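Local coordinates for protein fibrillarin-like rRNA/tRNA 2'-O-methyltransferase (Aeropyrum pernix, PDB 4DF3) that probably transfers methyl groups from S-adenosylmethionine to ribose 2'-hydroxyls of rRNA and tRNA at sites chosen by a guide RNA in box C/D particles, at residues 31-36 with 125-130; 71-76 with 96-101. The protein carries 2 engineered substitutions. All blocks are in the same frame, centred on the assembly; numbering follows the deposited sequence.

Contact 1 of 2, residues 31-36 with 125-130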
loop_
_atom_site.group_PDB
_atom_site.type_symbol
_atom_site.label_atom_id
_atom_site.label_comp_id
_atom_site.label_asym_id
_atom_site.label_seq_id
_atom_site.Cartn_x
_atom_site.Cartn_y
_atom_site.Cartn_z
ATOM N N LYS A 31 11.777 -8.212 2.400
ATOM C CA LYS A 31 13.228 -8.212 2.425
ATOM C C LYS A 31 13.707 -6.783 2.298
ATOM O O LYS A 31 13.325 -6.059 1.352
ATOM C CB LYS A 31 13.772 -9.033 1.254
ATOM C CG LYS A 31 15.285 -9.250 1.342
ATOM C CD LYS A 31 15.757 -10.148 0.161
ATOM C CE LYS A 31 15.398 -11.612 0.502
ATOM N NZ LYS A 31 15.905 -12.594 -0.543
ATOM N N ASN A 32 14.582 -6.403 3.224
ATOM C CA ASN A 32 14.981 -5.014 3.313
ATOM C C ASN A 32 15.768 -4.566 2.066
ATOM O O ASN A 32 16.874 -5.071 1.797
ATOM C CB ASN A 32 15.752 -4.772 4.625
ATOM C CG ASN A 32 15.818 -3.272 5.000
ATOM O OD1 ASN A 32 15.468 -2.412 4.181
ATOM N ND2 ASN A 32 16.218 -2.958 6.254
ATOM N N LEU A 33 15.216 -3.619 1.296
ATOM C CA LEU A 33 16.009 -3.057 0.155
ATOM C C LEU A 33 17.233 -2.281 0.632
ATOM O O LEU A 33 18.168 -2.072 -0.163
ATOM C CB LEU A 33 15.181 -2.091 -0.675
ATOM C CG LEU A 33 15.706 -1.675 -2.044
ATOM C CD1 LEU A 33 15.878 -2.884 -2.982
ATOM C CD2 LEU A 33 14.685 -0.674 -2.646
ATOM N N VAL A 34 17.183 -1.764 1.865
ATOM C CA VAL A 34 18.310 -0.971 2.400
ATOM C C VAL A 34 18.746 -1.555 3.742
ATOM O O VAL A 34 18.344 -1.013 4.797
ATOM C CB VAL A 34 17.938 0.478 2.615
ATOM C CG1 VAL A 34 19.258 1.273 2.996
ATOM C CG2 VAL A 34 17.398 1.051 1.349
ATOM N N PRO A 35 19.462 -2.701 3.682
ATOM C CA PRO A 35 19.795 -3.488 4.856
ATOM C C PRO A 35 20.502 -2.570 5.815
ATOM O O PRO A 35 21.306 -1.761 5.355
ATOM C CB PRO A 35 20.732 -4.568 4.313
ATOM C CG PRO A 35 20.589 -4.589 2.901
ATOM C CD PRO A 35 19.960 -3.336 2.445
ATOM N N GLY A 36 20.133 -2.627 7.100
ATOM C CA GLY A 36 20.632 -1.692 8.129
ATOM C C GLY A 36 19.734 -0.499 8.450
ATOM O O GLY A 36 20.015 0.260 9.382
ATOM N N ARG A 125 16.165 5.433 0.066
ATOM C CA ARG A 125 15.370 4.510 -0.795
ATOM C C ARG A 125 15.115 5.178 -2.104
ATOM O O ARG A 125 14.191 5.996 -2.234
ATOM C CB ARG A 125 14.005 4.234 -0.195
ATOM C CG ARG A 125 14.062 3.330 0.863
ATOM C CD ARG A 125 12.716 2.849 1.242
ATOM N NE ARG A 125 12.990 1.871 2.311
ATOM C CZ ARG A 125 13.015 0.543 2.149
ATOM N NH1 ARG A 125 12.763 0.060 0.968
ATOM N NH2 ARG A 125 13.288 -0.302 3.189
ATOM N N ARG A 126 15.924 4.845 -3.084
ATOM C CA ARG A 126 15.933 5.627 -4.265
ATOM C C ARG A 126 14.929 5.185 -5.313
ATOM O O ARG A 126 14.943 5.694 -6.424
ATOM C CB ARG A 126 17.350 5.688 -4.785
ATOM C CG ARG A 126 18.143 6.475 -3.790
ATOM C CD ARG A 126 19.585 6.387 -4.046
ATOM N NE ARG A 126 20.260 7.041 -2.934
ATOM C CZ ARG A 126 21.576 7.170 -2.851
ATOM N NH1 ARG A 126 22.339 6.670 -3.806
ATOM N NH2 ARG A 126 22.106 7.764 -1.789
ATOM N N ASN A 127 14.042 4.247 -4.950
ATOM C CA ASN A 127 12.975 3.881 -5.847
ATOM C C ASN A 127 11.670 4.523 -5.364
ATOM O O ASN A 127 10.601 4.202 -5.872
ATOM C CB ASN A 127 12.863 2.347 -6.007
ATOM C CG ASN A 127 12.463 1.660 -4.728
ATOM O OD1 ASN A 127 12.422 2.263 -3.697
ATOM N ND2 ASN A 127 12.155 0.383 -4.810
ATOM N N ILE A 128 11.754 5.419 -4.381
ATOM C CA ILE A 128 10.605 6.215 -4.015
ATOM C C ILE A 128 10.788 7.661 -4.498
ATOM O O ILE A 128 11.818 8.326 -4.171
ATOM C CB ILE A 128 10.266 6.215 -2.486
ATOM C CG1 ILE A 128 9.962 4.808 -1.985
ATOM C CG2 ILE A 128 9.111 7.141 -2.197
ATOM C CD1 ILE A 128 9.874 4.720 -0.394
ATOM N N PHE A 129 9.757 8.159 -5.211
ATOM C CA PHE A 129 9.799 9.503 -5.846
ATOM C C PHE A 129 8.681 10.357 -5.265
ATOM O O PHE A 129 7.505 10.270 -5.704
ATOM C CB PHE A 129 9.600 9.348 -7.382
ATOM C CG PHE A 129 10.820 8.816 -8.112
ATOM C CD1 PHE A 129 11.510 9.635 -9.021
ATOM C CD2 PHE A 129 11.267 7.496 -7.928
ATOM C CE1 PHE A 129 12.665 9.126 -9.744
ATOM C CE2 PHE A 129 12.445 7.010 -8.620
ATOM C CZ PHE A 129 13.113 7.843 -9.513
ATOM N N PRO A 130 9.000 11.166 -4.228
ATOM C CA PRO A 130 7.937 11.945 -3.588
ATOM C C PRO A 130 7.556 13.133 -4.506
ATOM O O PRO A 130 8.411 13.734 -5.223
ATOM C CB PRO A 130 8.581 12.421 -2.242
ATOM C CG PRO A 130 9.841 11.560 -2.104
ATOM C CD PRO A 130 10.284 11.364 -3.548
#

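Contact 2 of 2, residues 71-76 with 96-101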
loop_
_atom_site.group_PDB
_atom_site.type_symbol
_atom_site.label_atom_id
_atom_site.label_comp_id
_atom_site.label_asym_id
_atom_site.label_seq_id
_atom_site.Cartn_x
_atom_site.Cartn_y
_atom_site.Cartn_z
ATOM N N ILE A 71 -7.489 -11.285 -2.067
ATOM C CA ILE A 71 -7.371 -12.493 -2.934
ATOM C C ILE A 71 -5.958 -12.757 -3.487
ATOM O O ILE A 71 -5.617 -13.932 -3.767
ATOM C CB ILE A 71 -8.476 -12.382 -4.052
ATOM C CG1 ILE A 71 -8.662 -13.665 -4.873
ATOM C CG2 ILE A 71 -8.248 -11.134 -4.926
ATOM C CD1 ILE A 71 -10.008 -13.663 -5.627
ATOM N N GLU A 72 -5.146 -11.695 -3.661
ATOM C CA GLU A 72 -3.769 -11.777 -4.279
ATOM C C GLU A 72 -3.100 -10.484 -3.886
ATOM O O GLU A 72 -3.816 -9.534 -3.461
ATOM C CB GLU A 72 -3.815 -11.909 -5.809
ATOM C CG GLU A 72 -4.492 -10.827 -6.575
ATOM C CD GLU A 72 -5.308 -11.320 -7.748
ATOM O OE1 GLU A 72 -5.427 -12.545 -7.994
ATOM O OE2 GLU A 72 -5.907 -10.461 -8.395
ATOM N N LEU A 73 -1.767 -10.501 -3.947
ATOM C CA LEU A 73 -0.986 -9.284 -3.812
ATOM C C LEU A 73 -0.624 -8.778 -5.209
ATOM O O LEU A 73 0.242 -9.315 -5.829
ATOM C CB LEU A 73 0.293 -9.550 -3.037
ATOM C CG LEU A 73 1.299 -8.394 -2.907
ATOM C CD1 LEU A 73 0.571 -7.200 -2.320
ATOM C CD2 LEU A 73 2.515 -8.780 -2.090
ATOM N N PRO A 74 -1.265 -7.669 -5.665
ATOM C CA PRO A 74 -0.975 -7.260 -7.030
ATOM C C PRO A 74 0.312 -6.485 -7.195
ATOM O O PRO A 74 0.692 -6.260 -8.340
ATOM C CB PRO A 74 -2.151 -6.326 -7.388
ATOM C CG PRO A 74 -2.769 -5.903 -6.196
ATOM C CD PRO A 74 -2.391 -6.917 -5.058
ATOM N N VAL A 75 0.937 -6.068 -6.080
ATOM C CA VAL A 75 2.189 -5.302 -6.125
ATOM C C VAL A 75 3.316 -6.330 -6.431
ATOM O O VAL A 75 3.521 -7.289 -5.663
ATOM C CB VAL A 75 2.524 -4.604 -4.740
ATOM C CG1 VAL A 75 3.944 -3.918 -4.770
ATOM C CG2 VAL A 75 1.462 -3.556 -4.343
ATOM N N LYS A 76 4.022 -6.107 -7.547
ATOM C CA LYS A 76 5.048 -7.027 -8.081
ATOM C C LYS A 76 6.410 -6.375 -8.304
ATOM O O LYS A 76 6.513 -5.171 -8.582
ATOM C CB LYS A 76 4.676 -7.532 -9.479
ATOM C CG LYS A 76 3.342 -8.300 -9.584
ATOM C CD LYS A 76 3.563 -9.755 -9.191
ATOM C CE LYS A 76 2.234 -10.477 -9.009
ATOM N NZ LYS A 76 2.528 -11.813 -8.300
ATOM N N SER A 96 8.269 -0.510 -1.667
ATOM C CA SER A 96 9.637 -0.268 -2.190
ATOM C C SER A 96 10.480 -1.552 -2.059
ATOM O O SER A 96 11.148 -1.936 -3.042
ATOM C CB SER A 96 10.295 0.945 -1.460
ATOM O OG SER A 96 11.703 0.921 -1.569
ATOM N N ASP A 97 10.391 -2.247 -0.891
ATOM C CA ASP A 97 11.063 -3.545 -0.789
ATOM C C ASP A 97 10.662 -4.544 -1.909
ATOM O O ASP A 97 11.516 -5.214 -2.462
ATOM C CB ASP A 97 10.820 -4.199 0.577
ATOM C CG ASP A 97 11.535 -3.483 1.713
ATOM O OD1 ASP A 97 12.540 -2.737 1.478
ATOM O OD2 ASP A 97 11.122 -3.698 2.893
ATOM N N ILE A 98 9.351 -4.692 -2.134
ATOM C CA ILE A 98 8.817 -5.712 -3.071
ATOM C C ILE A 98 9.161 -5.393 -4.490
ATOM O O ILE A 98 9.634 -6.262 -5.242
ATOM C CB ILE A 98 7.277 -5.830 -2.882
ATOM C CG1 ILE A 98 7.045 -6.406 -1.464
ATOM C CG2 ILE A 98 6.615 -6.775 -3.891
ATOM C CD1 ILE A 98 5.575 -6.187 -1.010
ATOM N N ILE A 99 8.958 -4.128 -4.855
ATOM C CA ILE A 99 9.167 -3.735 -6.265
ATOM C C ILE A 99 10.609 -3.729 -6.671
ATOM O O ILE A 99 10.912 -3.907 -7.865
ATOM C CB ILE A 99 8.514 -2.358 -6.645
ATOM C CG1 ILE A 99 9.216 -1.185 -5.999
ATOM C CG2 ILE A 99 7.001 -2.412 -6.332
ATOM C CD1 ILE A 99 8.429 0.185 -6.172
ATOM N N GLY A 100 11.506 -3.536 -5.686
ATOM C CA GLY A 100 12.966 -3.620 -5.931
ATOM C C GLY A 100 13.497 -2.413 -6.690
ATOM O O GLY A 100 12.776 -1.459 -6.941
ATOM N N PRO A 101 14.795 -2.442 -7.055
ATOM C CA PRO A 101 15.491 -1.268 -7.670
ATOM C C PRO A 101 14.950 -0.753 -8.999
ATOM O O PRO A 101 15.122 0.467 -9.292
ATOM C CB PRO A 101 16.923 -1.788 -7.870
ATOM C CG PRO A 101 16.742 -3.265 -8.102
ATOM C CD PRO A 101 15.673 -3.629 -6.995
#

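Contact 1 of 2, residues 31-36 with 125-130
Arg125 reaches from the turn before strand 128-132 to the loop after strand 26-31, where Asn32, Leu33 and Val34 receive it. Its CB leads to CG, which stands anti to the carbonyl carbon (chi1 -77°); Arg125 CG lies 4.1 Å from Val34 CG2. From CG the chain runs extended to NE, and the same valine methyl sits over one face of the guanidinium. Arg125 NH1 comes within 3.6 Å of Leu33 CB, yet its polar partners are Ser96 and Asp97 of helix 90-99, the latter in a salt bridge. Arg125 NH2 ends 3.2 Å from Asn32 OD1; the two side chains cross at about a right angle, with amide and guanidinium planes only 6° apart. Asn32 OD1 also closes an Asx turn by accepting from Val34 N at 3.0 Å, the donor standing 56° out of the carbonyl plane, while Asn32 ND2 bonds Glu51. An alanine at Asn32 would probably leave Val34 N without its Asx-turn acceptor and Glu51 OE2 without one of its donors. Leu33 and Asn127 meet tip to tip, Leu33 CD2 lying 3.5 Å from Asn127 ND2, an amide whose OD1 bonds Ser96 and whose ND2 bonds Gly100 O. The chemistry is therefore mixed: aliphatic groups line a buried arginine whose charge is probably balanced chiefly by Asp97 rather than by the loop itself.

Contact 2 of 2, residues 71-76 with 96-101
Val75 and Ile98 carry the centre of this packing, with Leu73 and Ile99 extending it. Val75 CG1, set anti to its backbone N (chi1 174°), is the bump: it faces the groove between the CG2 methyls of Ile98 and Ile99. Val75 CG1 lies 3.7 Å from Ile99 CG2. Val75 CG1 is also 4.0 Å from Ile98 CG2, and one methyl thus serves both neighbours. The valine crosses Ile98 at about a right angle and Ile99 more obliquely. In return, Ile98 CG2 rests against the backbone of the loop, 3.6 Å from Val75 O. The other branch of Ile98 ends in CD1, and Ile98 CD1 meets Leu73 CD2 tip to tip at 4.2 Å. Ile99 CG2, anti to its own carbonyl carbon, also approaches Lys76 O at 3.6 Å. The first side-chain bond of Lys76 points away, and its share of the contact is made by backbone atoms. Cover continues beyond the two segments: Val16 of strand 16-21 touches both Leu73 and Ile98, and Tyr177 of strand 176-183 touches Val75. Such packing, with the loop leading into strand 80-84 laid against the helix that follows that strand, belongs to the Rossmann-like methyltransferase fold, in which Thr90 and Thr91, at the start of this helix, bind S-adenosylmethionine.

From the N terminus, the chain builds the antiparallel sheet, whose strand 26-31 runs into residues 31-36, the first half of contact 1. After strands 44-47 and 50-54 and helix 61-67 it reaches residues 71-76, then strand 80-84 and helix 90-99, whose last turn closes contact 2 across 19 intervening residues. Residues 125-130 close contact 1 over 88 residues, so contact 2 is nested inside it. The end of helix 90-99 is shared: Asp97 OD1 probably bonds Leu33 N at 2.8 Å, and Ser96 OG probably bonds Asn127 OD1 at 2.6 Å. Together the contacts tie the N-terminal sheet, the loop before strand 80-84 and the turn leading into strand 128-132 to this helix.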